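Local coordinates for protein putative glutathionylspermidine synthase (Methylobacillus flagellatus, PDB 3N6X) that is of unproven function but probably uses ATP to ligate a carboxylate to an amine, as circularly permuted ATP-grasp enzymes such as glutathionylspermidine synthase do, at residues Leu69-Asp73 with Gly464-Asp468; Phe72-Pro76 with Met179-Phe184. One frame throughout, in Å; residues are numbered along the deposited sequence.

Interaction 1: residues Leu69-Asp73 with Gly464-Asp468; sequences LIPFD and GGTKD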
ATOM      1  N   LEU A  69       7.664   2.037  18.746  1.00 74.95           N
ATOM      2  CA  LEU A  69       7.684   3.039  17.676  1.00 74.67           C
ATOM      3  C   LEU A  69       8.696   2.674  16.575  1.00 76.27           C
ATOM      4  O   LEU A  69       9.863   2.386  16.879  1.00 77.01           O
ATOM      5  CB  LEU A  69       7.989   4.439  18.246  1.00 74.82           C
ATOM      6  N   ILE A  70       8.243   2.689  15.292  1.00 68.39           N
ATOM      7  CA  ILE A  70       9.075   2.371  14.116  1.00 65.72           C
ATOM      8  C   ILE A  70      10.208   3.413  13.939  1.00 63.98           C
ATOM      9  O   ILE A  70       9.938   4.612  13.956  1.00 62.99           O
ATOM     10  CB  ILE A  70       8.183   2.244  12.829  1.00 68.58           C
ATOM     11  CG1 ILE A  70       7.157   1.086  12.973  1.00 68.71           C
ATOM     12  CG2 ILE A  70       9.040   2.091  11.542  1.00 68.96           C
ATOM     13  CD1 ILE A  70       6.045   1.064  11.904  1.00 74.17           C
ATOM     14  N   PRO A  71      11.481   2.974  13.751  1.00 57.67           N
ATOM     15  CA  PRO A  71      12.571   3.953  13.568  1.00 56.18           C
ATOM     16  C   PRO A  71      12.381   4.853  12.344  1.00 58.01           C
ATOM     17  O   PRO A  71      11.809   4.435  11.342  1.00 56.81           O
ATOM     18  CB  PRO A  71      13.826   3.080  13.437  1.00 57.79           C
ATOM     19  CG  PRO A  71      13.446   1.759  13.995  1.00 62.71           C
ATOM     20  CD  PRO A  71      11.992   1.588  13.719  1.00 58.70           C
ATOM     21  N   PHE A  72      12.854   6.095  12.444  1.00 53.87           N
ATOM     22  CA  PHE A  72      12.771   7.067  11.367  1.00 53.30           C
ATOM     23  C   PHE A  72      14.164   7.524  10.950  1.00 53.37           C
ATOM     24  O   PHE A  72      15.002   7.807  11.809  1.00 53.71           O
ATOM     25  CB  PHE A  72      11.908   8.269  11.790  1.00 55.76           C
ATOM     26  CG  PHE A  72      11.787   9.351  10.742  1.00 58.22           C
ATOM     27  CD1 PHE A  72      10.999   9.163   9.611  1.00 61.27           C
ATOM     28  CD2 PHE A  72      12.449  10.565  10.892  1.00 61.64           C
ATOM     29  CE1 PHE A  72      10.894  10.161   8.639  1.00 62.67           C
ATOM     30  CE2 PHE A  72      12.332  11.570   9.923  1.00 64.70           C
ATOM     31  CZ  PHE A  72      11.552  11.363   8.807  1.00 62.55           C
ATOM     32  N   ASP A  73      14.423   7.553   9.635  1.00 46.41           N
ATOM     33  CA  ASP A  73      15.680   8.038   9.078  1.00 45.41           C
ATOM     34  C   ASP A  73      15.438   9.422   8.465  1.00 50.47           C
ATOM     35  O   ASP A  73      14.426   9.628   7.782  1.00 50.29           O
ATOM     36  CB  ASP A  73      16.228   7.069   8.031  1.00 46.33           C
ATOM     37  CG  ASP A  73      17.621   7.427   7.548  1.00 55.44           C
ATOM     38  OD1 ASP A  73      18.586   7.266   8.339  1.00 56.61           O
ATOM     39  OD2 ASP A  73      17.761   7.799   6.362  1.00 57.92           O
ATOM     40  N   GLY A 464      13.280  -2.770  10.376  1.00 78.36           N
ATOM     41  CA  GLY A 464      12.639  -1.907   9.390  1.00 76.55           C
ATOM     42  C   GLY A 464      12.282  -0.536   9.924  1.00 75.59           C
ATOM     43  O   GLY A 464      11.809  -0.409  11.058  1.00 75.72           O
ATOM     44  N   GLY A 465      12.499   0.488   9.097  1.00 67.34           N
ATOM     45  CA  GLY A 465      12.182   1.872   9.439  1.00 65.01           C
ATOM     46  C   GLY A 465      11.493   2.627   8.319  1.00 62.80           C
ATOM     47  O   GLY A 465      11.194   2.048   7.277  1.00 61.87           O
ATOM     48  N   THR A 466      11.217   3.932   8.529  1.00 55.78           N
ATOM     49  CA  THR A 466      10.599   4.770   7.487  1.00 53.54           C
ATOM     50  C   THR A 466      11.414   6.013   7.160  1.00 53.82           C
ATOM     51  O   THR A 466      12.297   6.418   7.925  1.00 52.24           O
ATOM     52  CB  THR A 466       9.149   5.134   7.803  1.00 58.93           C
ATOM     53  OG1 THR A 466       9.113   5.951   8.964  1.00 61.76           O
ATOM     54  CG2 THR A 466       8.253   3.918   7.962  1.00 57.91           C
ATOM     55  N   LYS A 467      11.113   6.604   6.002  1.00 48.09           N
ATOM     56  CA  LYS A 467      11.728   7.818   5.486  1.00 45.73           C
ATOM     57  C   LYS A 467      10.626   8.693   4.945  1.00 47.35           C
ATOM     58  O   LYS A 467       9.547   8.190   4.621  1.00 47.88           O
ATOM     59  CB  LYS A 467      12.685   7.479   4.331  1.00 46.52           C
ATOM     60  CG  LYS A 467      14.002   6.869   4.751  1.00 45.56           C
ATOM     61  CD  LYS A 467      14.815   6.522   3.531  1.00 48.94           C
ATOM     62  CE  LYS A 467      16.233   6.141   3.872  1.00 59.46           C
ATOM     63  NZ  LYS A 467      17.147   7.307   3.789  1.00 61.52           N
ATOM     64  N   ASP A 468      10.902   9.984   4.784  1.00 41.06           N
ATOM     65  CA  ASP A 468       9.988  10.902   4.115  1.00 39.21           C
ATOM     66  C   ASP A 468      10.269  10.766   2.621  1.00 39.84           C
ATOM     67  O   ASP A 468      11.420  10.554   2.241  1.00 41.00           O
ATOM     68  CB  ASP A 468      10.267  12.351   4.576  1.00 40.57           C
ATOM     69  CG  ASP A 468       9.310  13.409   4.044  1.00 39.59           C
ATOM     70  OD1 ASP A 468       8.290  13.033   3.412  1.00 38.05           O
ATOM     71  OD2 ASP A 468       9.573  14.609   4.266  1.00 39.77           O
TER
HETATM   72  O   HOH W   1      13.453  11.147   5.668  1.00 37.11           O
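A single parallel-type β-bridge, Phe72 opposite Thr466 (CA-CA 5.0 Å), lays the loop Leu69-Asp73 alongside strand 464-471, with which the following strand 77-79 pairs in parallel in the mixed sheet. Thr466 N donates to Pro71 O (2.9 Å) and Asp73 N to Thr466 O (3.0 Å), so both backbone polar groups of Thr466 are satisfied by the residues flanking Phe72; its OG1 has a weak hydrogen bond with Asn176 ND2. Proline suits its place because only its carbonyl is needed. Glycine suits 465: an ideal CB there would collide with Pro71 O, which instead approaches Gly465 CA at 3.2 Å. Asp73 and Lys467 form a buried salt bridge, OD2 to NZ at 2.7 Å; Lys467 NZ also donates to the carbonyls of Val75 and Pro415, while Asp73 OD1 accepts from Leu417 N. The carboxylate of Asp468 turns elsewhere, to Trp470 and Arg177. Beyond the bridge a water spans the gap, donating to Asp73 O (2.8 Å) and accepting from Asp468 N (2.9 Å).

Interaction 2: residues Phe72-Pro76 with Met179-Phe184; sequences FDVVP and MMMRLF
A loop, Phe72-Pro76, is seated on the C-terminal end of helix 170-183, part of the circularly permuted ATP-grasp region, in a mainly apolar contact with no hydrogen bond across it. Phe72 and Asp73 are extended (phi/psi -120/133 and -105/135), Val74 kinks at -84/-2, and Val75 and Pro76 extend again. CA-to-CB bonds of Phe72, Val74 and Pro76 point toward the helix, those of Asp73 and Val75 away. Met179, Met180, Leu183 and Phe184 make one face by their i, i+1, i+4, i+5 spacing; Leu183 N and Phe184 N bond back to Met179 O (3.0 Å) and Met180 O (2.8 Å) before Phe184 leaves helical geometry. Val74 and Met180 are nearest, CA to CA 7.2 Å. Phe72, chi1 t, pushes its ring tip at two methionines: CE2 is 3.9 Å from Met179 CG, CZ 3.9 Å from Met180 CG. Met180, like Met179 a selenomethionine, curls its long unbranched side chain m, m, m and sets SE at the ring edge, 5.1 Å from the Phe72 centroid, a Met-aromatic contact. Its CE fills the hollow between Val74 O (3.4 Å) and Pro76 CD (4.0 Å), proline's rigid ring forming one wall. Compact, branched Val74 (chi1 m) is the answering bump: CB meets Met180 SE (4.3 Å) and the edge of the Phe184 ring at CE2 (3.8 Å; chi1 -32°, between wells), while CG1 reaches the forked end of Leu183 (m, t) at CD1 (4.2 Å). Helix 42-53 packs on Met179, Leu183 and Phe184, strand 464-471 touches Phe72, Pro76 and Met180, and strand 413-418 meets Asp73 and Val74.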
ATOM      1  N   PHE A  72      12.854   6.095  12.444  1.00 53.87           N
ATOM      2  CA  PHE A  72      12.771   7.067  11.367  1.00 53.30           C
ATOM      3  C   PHE A  72      14.164   7.524  10.950  1.00 53.37           C
ATOM      4  O   PHE A  72      15.002   7.807  11.809  1.00 53.71           O
ATOM      5  CB  PHE A  72      11.908   8.269  11.790  1.00 55.76           C
ATOM      6  CG  PHE A  72      11.787   9.351  10.742  1.00 58.22           C
ATOM      7  CD1 PHE A  72      10.999   9.163   9.611  1.00 61.27           C
ATOM      8  CD2 PHE A  72      12.449  10.565  10.892  1.00 61.64           C
ATOM      9  CE1 PHE A  72      10.894  10.161   8.639  1.00 62.67           C
ATOM     10  CE2 PHE A  72      12.332  11.570   9.923  1.00 64.70           C
ATOM     11  CZ  PHE A  72      11.552  11.363   8.807  1.00 62.55           C
ATOM     12  N   ASP A  73      14.423   7.553   9.635  1.00 46.41           N
ATOM     13  CA  ASP A  73      15.680   8.038   9.078  1.00 45.41           C
ATOM     14  C   ASP A  73      15.438   9.422   8.465  1.00 50.47           C
ATOM     15  O   ASP A  73      14.426   9.628   7.782  1.00 50.29           O
ATOM     16  CB  ASP A  73      16.228   7.069   8.031  1.00 46.33           C
ATOM     17  CG  ASP A  73      17.621   7.427   7.548  1.00 55.44           C
ATOM     18  OD1 ASP A  73      18.586   7.266   8.339  1.00 56.61           O
ATOM     19  OD2 ASP A  73      17.761   7.799   6.362  1.00 57.92           O
ATOM     20  N   VAL A  74      16.349  10.378   8.734  1.00 46.53           N
ATOM     21  CA  VAL A  74      16.195  11.776   8.300  1.00 45.45           C
ATOM     22  C   VAL A  74      16.663  12.061   6.871  1.00 49.01           C
ATOM     23  O   VAL A  74      16.526  13.196   6.403  1.00 50.76           O
ATOM     24  CB  VAL A  74      16.750  12.801   9.338  1.00 48.65           C
ATOM     25  CG1 VAL A  74      16.079  12.619  10.703  1.00 48.03           C
ATOM     26  CG2 VAL A  74      18.271  12.705   9.462  1.00 48.27           C
ATOM     27  N   VAL A  75      17.199  11.050   6.167  1.00 42.87           N
ATOM     28  CA  VAL A  75      17.600  11.246   4.768  1.00 41.65           C
ATOM     29  C   VAL A  75      16.388  10.952   3.878  1.00 46.74           C
ATOM     30  O   VAL A  75      15.897   9.817   3.869  1.00 47.18           O
ATOM     31  CB  VAL A  75      18.840  10.414   4.360  1.00 44.06           C
ATOM     32  CG1 VAL A  75      19.349  10.839   2.981  1.00 42.80           C
ATOM     33  CG2 VAL A  75      19.948  10.528   5.407  1.00 43.74           C
ATOM     34  N   PRO A  76      15.806  11.981   3.212  1.00 41.69           N
ATOM     35  CA  PRO A  76      14.596  11.731   2.424  1.00 40.89           C
ATOM     36  C   PRO A  76      14.858  10.918   1.166  1.00 44.50           C
ATOM     37  O   PRO A  76      15.975  10.909   0.632  1.00 43.78           O
ATOM     38  CB  PRO A  76      14.105  13.138   2.079  1.00 42.47           C
ATOM     39  CG  PRO A  76      15.343  13.968   2.064  1.00 46.91           C
ATOM     40  CD  PRO A  76      16.218  13.400   3.141  1.00 42.65           C
HETATM   41  N   MSE A 179       7.289  15.916  10.507  1.00 42.89           N
HETATM   42  CA  MSE A 179       8.524  15.717  11.285  1.00 43.93           C
HETATM   43  C   MSE A 179       9.733  16.394  10.611  1.00 43.51           C
HETATM   44  O   MSE A 179      10.503  17.085  11.285  1.00 43.17           O
HETATM   45  CB  MSE A 179       8.781  14.201  11.475  1.00 48.40           C
HETATM   46  CG  MSE A 179      10.122  13.869  12.146  1.00 59.61           C
HETATM   47 SE   MSE A 179      10.282  14.678  13.924  0.75 72.46          SE
HETATM   48  CE  MSE A 179       9.374  13.385  14.899  1.00 69.51           C
HETATM   49  N   MSE A 180       9.895  16.187   9.275  1.00 36.03           N
HETATM   50  CA  MSE A 180      10.987  16.761   8.484  1.00 34.26           C
HETATM   51  C   MSE A 180      10.901  18.281   8.444  1.00 40.97           C
HETATM   52  O   MSE A 180      11.932  18.955   8.510  1.00 40.81           O
HETATM   53  CB  MSE A 180      10.977  16.196   7.045  1.00 34.96           C
HETATM   54  CG  MSE A 180      11.431  14.746   6.961  1.00 39.74           C
HETATM   55 SE   MSE A 180      13.335  14.454   7.302  0.75 44.59          SE
HETATM   56  CE  MSE A 180      14.074  15.455   5.880  1.00 41.10           C
HETATM   57  N   MSE A 181       9.666  18.824   8.296  1.00 38.58           N
HETATM   58  CA  MSE A 181       9.416  20.265   8.265  1.00 37.88           C
HETATM   59  C   MSE A 181       9.716  20.899   9.643  1.00 42.96           C
HETATM   60  O   MSE A 181      10.211  22.027   9.712  1.00 42.72           O
HETATM   61  CB  MSE A 181       7.962  20.554   7.834  1.00 39.83           C
HETATM   62  CG  MSE A 181       7.636  22.069   7.765  1.00 47.78           C
HETATM   63 SE   MSE A 181       8.784  23.059   6.473  0.75 55.40          SE
HETATM   64  CE  MSE A 181       7.852  22.526   4.864  1.00 52.04           C
ATOM     65  N   ARG A 182       9.423  20.164  10.730  1.00 40.03           N
ATOM     66  CA  ARG A 182       9.664  20.630  12.095  1.00 40.11           C
ATOM     67  C   ARG A 182      11.181  20.647  12.397  1.00 44.27           C
ATOM     68  O   ARG A 182      11.677  21.618  12.959  1.00 44.46           O
ATOM     69  CB  ARG A 182       8.915  19.725  13.088  1.00 41.99           C
ATOM     70  CG  ARG A 182       8.793  20.261  14.500  1.00 52.93           C
ATOM     71  CD  ARG A 182       8.047  19.245  15.353  1.00 63.15           C
ATOM     72  NE  ARG A 182       7.585  19.801  16.627  1.00 66.37           N
ATOM     73  CZ  ARG A 182       7.020  19.075  17.588  1.00 72.40           C
ATOM     74  NH1 ARG A 182       6.849  17.767  17.428  1.00 56.73           N
ATOM     75  NH2 ARG A 182       6.621  19.651  18.715  1.00 49.94           N
ATOM     76  N   LEU A 183      11.912  19.591  11.985  1.00 40.52           N
ATOM     77  CA  LEU A 183      13.351  19.499  12.225  1.00 39.57           C
ATOM     78  C   LEU A 183      14.160  20.414  11.312  1.00 44.60           C
ATOM     79  O   LEU A 183      15.060  21.102  11.794  1.00 45.05           O
ATOM     80  CB  LEU A 183      13.848  18.047  12.048  1.00 39.23           C
ATOM     81  CG  LEU A 183      13.383  16.999  13.058  1.00 43.65           C
ATOM     82  CD1 LEU A 183      13.719  15.600  12.561  1.00 43.44           C
ATOM     83  CD2 LEU A 183      13.999  17.232  14.432  1.00 44.32           C
ATOM     84  N   PHE A 184      13.916  20.354   9.974  1.00 40.51           N
ATOM     85  CA  PHE A 184      14.756  21.066   9.001  1.00 40.38           C
ATOM     86  C   PHE A 184      13.981  21.989   8.021  1.00 45.78           C
ATOM     87  O   PHE A 184      14.053  21.788   6.801  1.00 45.19           O
ATOM     88  CB  PHE A 184      15.647  20.069   8.227  1.00 41.91           C
ATOM     89  CG  PHE A 184      16.084  18.855   9.018  1.00 42.95           C
ATOM     90  CD1 PHE A 184      17.082  18.955   9.985  1.00 46.50           C
ATOM     91  CD2 PHE A 184      15.510  17.612   8.789  1.00 43.90           C
ATOM     92  CE1 PHE A 184      17.494  17.830  10.711  1.00 47.22           C
ATOM     93  CE2 PHE A 184      15.929  16.485   9.508  1.00 47.26           C
ATOM     94  CZ  PHE A 184      16.924  16.599  10.459  1.00 45.45           C
TER

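How the interactions relate
After helix 42-53 and an unmodelled gap, the chain reappears at Leu69 and enters both contacts before starting strand 77-79. Interaction 2 closes a loop of 102 residues, returning at the end of helix 170-183; interaction 1 closes one of 390, returning on the last strand, 464-471. The shorter closure nests inside the longer, and both begin from one loop, with Phe72 and Asp73 in common. The partner segments also touch, Asp468 OD2 lying 3.3 Å from Met180 CG. Together the two contacts join the loop leading into strand 77-79, helix 170-183 and the C-terminal strand 464-471 of the mixed sheet.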